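Local coordinates for EXOU (PDB 4AKX), which acts as a phospholipase toxin that Pseudomonas aeruginosa delivers through its type III secretion system, and that pairs with the chaperone SpcU, at residues A602-A607 and N625-N630; E609-A614 and N621-D626. All blocks are in the same frame, centred on the assembly; numbering follows the deposited sequence.

Interactions 1 and 2 lie on one helical hairpin, built from helix 598-613 and helix 617-630 in the C-terminal domain of the ExoU toxin, and their centres are about 8 Å apart. Along the chain the first helix contributes 602-607 and then 609-614, the second 621-626 and then 625-630; because the helices run antiparallel, interaction 2 sits nearer the turn and interaction 1 toward the far ends. The two contacts share Asp626, whose carboxylate accepts from Arg606 in interaction 1 and from Gln610 in interaction 2. Helix 561-591 packs on Leu604, Ile627 and Leu611, while SpcU chains bind Arg606, Asn630 and Glu609 and also pack on Leu603, so the hairpin forms part of the toxin-chaperone interface.

Interaction 1 of 2, residues A602-A607 and N625-N630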
loop_
_atom_site.group_PDB
_atom_site.type_symbol
_atom_site.label_atom_id
_atom_site.label_comp_id
_atom_site.label_asym_id
_atom_site.label_seq_id
_atom_site.Cartn_x
_atom_site.Cartn_y
_atom_site.Cartn_z
ATOM N N ALA B 602 2.371 -6.609 -13.032
ATOM C CA ALA B 602 2.703 -5.343 -12.405
ATOM C C ALA B 602 4.212 -5.198 -12.386
ATOM O O ALA B 602 4.747 -4.139 -12.707
ATOM C CB ALA B 602 2.144 -5.273 -11.001
ATOM N N LEU B 603 4.895 -6.294 -12.076
ATOM C CA LEU B 603 6.336 -6.276 -11.920
ATOM C C LEU B 603 7.002 -5.884 -13.227
ATOM O O LEU B 603 7.979 -5.109 -13.247
ATOM C CB LEU B 603 6.834 -7.648 -11.492
ATOM C CG LEU B 603 8.293 -7.789 -11.102
ATOM C CD1 LEU B 603 8.517 -7.056 -9.806
ATOM C CD2 LEU B 603 8.613 -9.251 -10.869
ATOM N N LEU B 604 6.483 -6.418 -14.322
ATOM C CA LEU B 604 7.151 -6.228 -15.587
ATOM C C LEU B 604 6.775 -4.896 -16.187
ATOM O O LEU B 604 7.588 -4.267 -16.853
ATOM C CB LEU B 604 6.827 -7.357 -16.559
ATOM C CG LEU B 604 6.888 -8.790 -16.048
ATOM C CD1 LEU B 604 5.738 -9.533 -16.693
ATOM C CD2 LEU B 604 8.208 -9.437 -16.424
ATOM N N ARG B 605 5.530 -4.473 -15.970
ATOM C CA ARG B 605 5.109 -3.175 -16.449
ATOM C C ARG B 605 6.007 -2.130 -15.768
ATOM O O ARG B 605 6.189 -1.008 -16.258
ATOM C CB ARG B 605 3.634 -2.944 -16.157
ATOM C CG ARG B 605 2.712 -3.016 -17.368
ATOM C CD ARG B 605 2.468 -1.623 -17.955
ATOM N NE ARG B 605 1.049 -1.351 -18.274
ATOM C CZ ARG B 605 0.607 -0.244 -18.889
ATOM N NH1 ARG B 605 1.462 0.708 -19.260
ATOM N NH2 ARG B 605 -0.689 -0.086 -19.137
ATOM N N ARG B 606 6.640 -2.544 -14.681
ATOM C CA ARG B 606 7.512 -1.653 -13.940
ATOM C C ARG B 606 8.927 -1.750 -14.468
ATOM O O ARG B 606 9.651 -0.767 -14.502
ATOM C CB ARG B 606 7.486 -2.019 -12.468
ATOM C CG ARG B 606 8.474 -1.268 -11.606
ATOM C CD ARG B 606 8.301 -1.684 -10.156
ATOM N NE ARG B 606 9.403 -1.216 -9.325
ATOM C CZ ARG B 606 10.642 -1.703 -9.356
ATOM N NH1 ARG B 606 10.982 -2.680 -10.194
ATOM N NH2 ARG B 606 11.541 -1.221 -8.520
ATOM N N ALA B 607 9.334 -2.955 -14.844
ATOM C CA ALA B 607 10.649 -3.146 -15.419
ATOM C C ALA B 607 10.714 -2.359 -16.715
ATOM O O ALA B 607 11.721 -1.751 -17.027
ATOM C CB ALA B 607 10.927 -4.621 -15.651
ATOM N N ASN B 625 17.717 -7.081 -12.205
ATOM C CA ASN B 625 17.751 -7.669 -10.874
ATOM C C ASN B 625 16.386 -7.596 -10.229
ATOM O O ASN B 625 15.967 -8.565 -9.555
ATOM C CB ASN B 625 18.780 -7.018 -9.973
ATOM C CG ASN B 625 20.164 -7.083 -10.540
ATOM O OD1 ASN B 625 20.710 -8.163 -10.758
ATOM N ND2 ASN B 625 20.752 -5.912 -10.786
ATOM N N ASP B 626 15.672 -6.473 -10.443
ATOM C CA ASP B 626 14.333 -6.332 -9.848
ATOM C C ASP B 626 13.474 -7.548 -10.219
ATOM O O ASP B 626 12.882 -8.201 -9.346
ATOM C CB ASP B 626 13.672 -5.014 -10.230
ATOM C CG ASP B 626 14.147 -3.828 -9.350
ATOM O OD1 ASP B 626 15.076 -3.997 -8.511
ATOM O OD2 ASP B 626 13.582 -2.718 -9.503
ATOM N N ILE B 627 13.558 -7.918 -11.492
ATOM C CA ILE B 627 13.002 -9.152 -12.028
ATOM C C ILE B 627 13.529 -10.473 -11.434
ATOM O O ILE B 627 12.747 -11.315 -11.011
ATOM C CB ILE B 627 13.153 -9.161 -13.546
ATOM C CG1 ILE B 627 12.294 -8.057 -14.114
ATOM C CG2 ILE B 627 12.727 -10.487 -14.145
ATOM C CD1 ILE B 627 12.345 -7.976 -15.615
ATOM N N VAL B 628 14.834 -10.689 -11.440
ATOM C CA VAL B 628 15.351 -11.890 -10.791
ATOM C C VAL B 628 14.830 -11.996 -9.356
ATOM O O VAL B 628 14.426 -13.061 -8.927
ATOM C CB VAL B 628 16.887 -11.937 -10.801
ATOM C CG1 VAL B 628 17.411 -12.907 -9.756
ATOM C CG2 VAL B 628 17.389 -12.310 -12.183
ATOM N N ASP B 629 14.806 -10.887 -8.627
ATOM C CA ASP B 629 14.600 -10.967 -7.186
ATOM C C ASP B 629 13.147 -11.167 -6.804
ATOM O O ASP B 629 12.854 -11.548 -5.671
ATOM C CB ASP B 629 15.164 -9.729 -6.476
ATOM C CG ASP B 629 16.694 -9.733 -6.408
ATOM O OD1 ASP B 629 17.321 -10.468 -7.207
ATOM O OD2 ASP B 629 17.268 -8.991 -5.563
ATOM N N ASN B 630 12.240 -10.940 -7.756
ATOM C CA ASN B 630 10.825 -10.699 -7.425
ATOM C C ASN B 630 9.777 -11.346 -8.321
ATOM O O ASN B 630 8.582 -11.063 -8.191
ATOM C CB ASN B 630 10.557 -9.201 -7.365
ATOM C CG ASN B 630 11.249 -8.546 -6.211
ATOM O OD1 ASN B 630 10.769 -8.606 -5.066
ATOM N ND2 ASN B 630 12.409 -7.945 -6.485
#
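Asp626 OD2 is gripped three times, twice by Arg606 and once by Gln610, one turn beyond Arg606 on helix 598-613. Arg606 reaches it with an extended chain, CG anti to the backbone N (chi1 173°), and meets it end-on: Arg606 NH1 and Asp626 OD2 are 2.7 Å apart, and Arg606 NH2 stands equally close to that same oxygen. Both bonds are bent, near 141°, as expected when two N-H groups converge on a single atom. The oxygen lies in the guanidinium plane, whereas the nitrogens approach from above the carboxylate plane. The guanidinium charge would probably favour the ionised carboxylate, which lies in a buried contact. This salt bridge joins the two antiparallel arms of a helical hairpin, whose axes, over these segments, come within 10.1 Å. Arg606 NH2 also bonds the Val49 carbonyl of an SpcU chain, which ties the pair to the chaperone. Beside the salt bridge the contact turns apolar: Ile627 extends its CG1 branch so that CD1 touches Ala607 CB at 3.6 Å, with Leu604 CD2 more distant. Ile587 of helix 561-591 backs Ile627. One turn on from Asp626, Leu603 crosses Asn630 at about a right angle, its CD1 3.8 Å from Asn630 CB. The Asn630 amide folds back on the preceding turn, where ND2 donates to Asp626 O at 2.9 Å, in the carbonyl plane and on a lone pair.

Interaction 2 of 2, residues E609-A614 and N621-D626; sequences EQLRHA and NQALND
Helix 609-613 and helix 621-626 run almost exactly antiparallel, at 174° with axes 9.2 Å apart at their closest, and come closest in backbone where Gln610 CA faces Ala623 CA at 5.9 Å. The small methyl of Ala623 goes with this near approach. Gln610 lies across it, its chain extended beyond CG, so that OE1 rests 3.5 Å from Ala623 CA and NE2 reaches on to the carboxylate of Asp626. There Gln610 NE2 donates to Asp626 OD2 over 2.7 Å in a fairly straight bond (162°). The acceptor is close to the amide plane, but the donor comes from above the carboxylate plane, the two planes being turned 50° apart. Amide and carboxylate thus add a polar cross-link between the arms of the helical hairpin, to an oxygen that Arg606 also holds. Alongside, Leu611 brings its CD2 branch to Ala623 CB at 3.6 Å, and Ile582 of helix 561-591 packs on the same leucine. On the first arm, His613 ND1 donates in its ring plane to Glu609 O, 3.0 Å away. The Glu609 carboxylate uses the syn lone pair of OE1 for Arg612 NH1, while its OE2 pairs with Arg83 of an SpcU chain.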
loop_
_atom_site.group_PDB
_atom_site.type_symbol
_atom_site.label_atom_id
_atom_site.label_comp_id
_atom_site.label_asym_id
_atom_site.label_seq_id
_atom_site.Cartn_x
_atom_site.Cartn_y
_atom_site.Cartn_z
ATOM N N GLU B 609 9.314 0.404 -17.264
ATOM C CA GLU B 609 9.407 1.814 -16.881
ATOM C C GLU B 609 10.855 2.130 -16.581
ATOM O O GLU B 609 11.392 3.144 -17.055
ATOM C CB GLU B 609 8.545 2.061 -15.623
ATOM C CG GLU B 609 8.321 3.510 -15.218
ATOM C CD GLU B 609 7.916 4.394 -16.387
ATOM O OE1 GLU B 609 8.019 3.896 -17.540
ATOM O OE2 GLU B 609 7.514 5.579 -16.163
ATOM N N GLN B 610 11.475 1.263 -15.771
ATOM C CA GLN B 610 12.898 1.336 -15.458
ATOM C C GLN B 610 13.760 1.428 -16.710
ATOM O O GLN B 610 14.596 2.334 -16.853
ATOM C CB GLN B 610 13.318 0.125 -14.646
ATOM C CG GLN B 610 13.596 0.474 -13.201
ATOM C CD GLN B 610 13.436 -0.701 -12.278
ATOM O OE1 GLN B 610 13.253 -1.836 -12.709
ATOM N NE2 GLN B 610 13.509 -0.436 -10.997
ATOM N N LEU B 611 13.516 0.495 -17.621
ATOM C CA LEU B 611 14.215 0.406 -18.883
ATOM C C LEU B 611 14.006 1.628 -19.727
ATOM O O LEU B 611 14.970 2.174 -20.218
ATOM C CB LEU B 611 13.739 -0.813 -19.661
ATOM C CG LEU B 611 14.097 -2.204 -19.142
ATOM C CD1 LEU B 611 13.487 -3.228 -20.080
ATOM C CD2 LEU B 611 15.605 -2.436 -18.994
ATOM N N ARG B 612 12.754 2.072 -19.900
ATOM C CA ARG B 612 12.495 3.330 -20.651
ATOM C C ARG B 612 13.393 4.467 -20.218
ATOM O O ARG B 612 13.867 5.195 -21.054
ATOM C CB ARG B 612 11.031 3.802 -20.607
ATOM C CG ARG B 612 10.029 2.868 -21.289
ATOM C CD ARG B 612 8.587 3.346 -21.094
ATOM N NE ARG B 612 8.342 4.613 -21.803
ATOM C CZ ARG B 612 7.919 5.759 -21.221
ATOM N NH1 ARG B 612 7.661 5.839 -19.882
ATOM N NH2 ARG B 612 7.736 6.840 -21.990
ATOM N N HIS B 613 13.641 4.607 -18.917
ATOM C CA HIS B 613 14.358 5.767 -18.405
ATOM C C HIS B 613 15.805 5.508 -18.118
ATOM O O HIS B 613 16.516 6.402 -17.652
ATOM C CB HIS B 613 13.678 6.306 -17.166
ATOM C CG HIS B 613 12.301 6.884 -17.427
ATOM N ND1 HIS B 613 11.174 6.131 -17.396
ATOM C CD2 HIS B 613 11.897 8.182 -17.726
ATOM C CE1 HIS B 613 10.111 6.910 -17.672
ATOM N NE2 HIS B 613 10.552 8.164 -17.868
ATOM N N ALA B 614 16.260 4.293 -18.405
ATOM C CA ALA B 614 17.641 3.903 -18.195
ATOM C C ALA B 614 18.629 4.728 -19.030
ATOM O O ALA B 614 18.548 4.763 -20.286
ATOM C CB ALA B 614 17.809 2.425 -18.499
ATOM N N ASN B 621 21.240 -2.864 -15.366
ATOM C CA ASN B 621 21.447 -4.032 -14.532
ATOM C C ASN B 621 20.356 -4.117 -13.473
ATOM O O ASN B 621 19.818 -5.189 -13.225
ATOM C CB ASN B 621 22.847 -4.033 -13.904
ATOM C CG ASN B 621 23.959 -4.042 -14.953
ATOM O OD1 ASN B 621 23.916 -4.816 -15.913
ATOM N ND2 ASN B 621 24.955 -3.173 -14.775
ATOM N N GLN B 622 19.975 -2.970 -12.915
ATOM C CA GLN B 622 19.069 -2.961 -11.772
ATOM C C GLN B 622 17.690 -3.362 -12.192
ATOM O O GLN B 622 16.929 -3.938 -11.409
ATOM C CB GLN B 622 18.997 -1.584 -11.138
ATOM C CG GLN B 622 18.498 -1.612 -9.700
ATOM C CD GLN B 622 19.285 -2.587 -8.842
ATOM O OE1 GLN B 622 18.719 -3.494 -8.229
ATOM N NE2 GLN B 622 20.601 -2.420 -8.815
ATOM N N ALA B 623 17.362 -3.042 -13.437
ATOM C CA ALA B 623 16.082 -3.408 -13.991
ATOM C C ALA B 623 15.948 -4.893 -13.862
ATOM O O ALA B 623 15.062 -5.385 -13.179
ATOM C CB ALA B 623 16.012 -3.005 -15.445
ATOM N N LEU B 624 16.903 -5.593 -14.458
ATOM C CA LEU B 624 16.922 -7.042 -14.509
ATOM C C LEU B 624 16.972 -7.671 -13.126
ATOM O O LEU B 624 16.321 -8.685 -12.882
ATOM C CB LEU B 624 18.110 -7.516 -15.352
ATOM C CG LEU B 624 18.367 -6.784 -16.693
ATOM C CD1 LEU B 624 19.850 -6.690 -17.010
ATOM C CD2 LEU B 624 17.636 -7.441 -17.853
ATOM N N ASN B 625 17.717 -7.081 -12.205
ATOM C CA ASN B 625 17.751 -7.669 -10.874
ATOM C C ASN B 625 16.386 -7.596 -10.229
ATOM O O ASN B 625 15.967 -8.565 -9.555
ATOM C CB ASN B 625 18.780 -7.018 -9.973
ATOM C CG ASN B 625 20.164 -7.083 -10.540
ATOM O OD1 ASN B 625 20.710 -8.163 -10.758
ATOM N ND2 ASN B 625 20.752 -5.912 -10.786
ATOM N N ASP B 626 15.672 -6.473 -10.443
ATOM C CA ASP B 626 14.333 -6.332 -9.848
ATOM C C ASP B 626 13.474 -7.548 -10.219
ATOM O O ASP B 626 12.882 -8.201 -9.346
ATOM C CB ASP B 626 13.672 -5.014 -10.230
ATOM C CG ASP B 626 14.147 -3.828 -9.350
ATOM O OD1 ASP B 626 15.076 -3.997 -8.511
ATOM O OD2 ASP B 626 13.582 -2.718 -9.503
#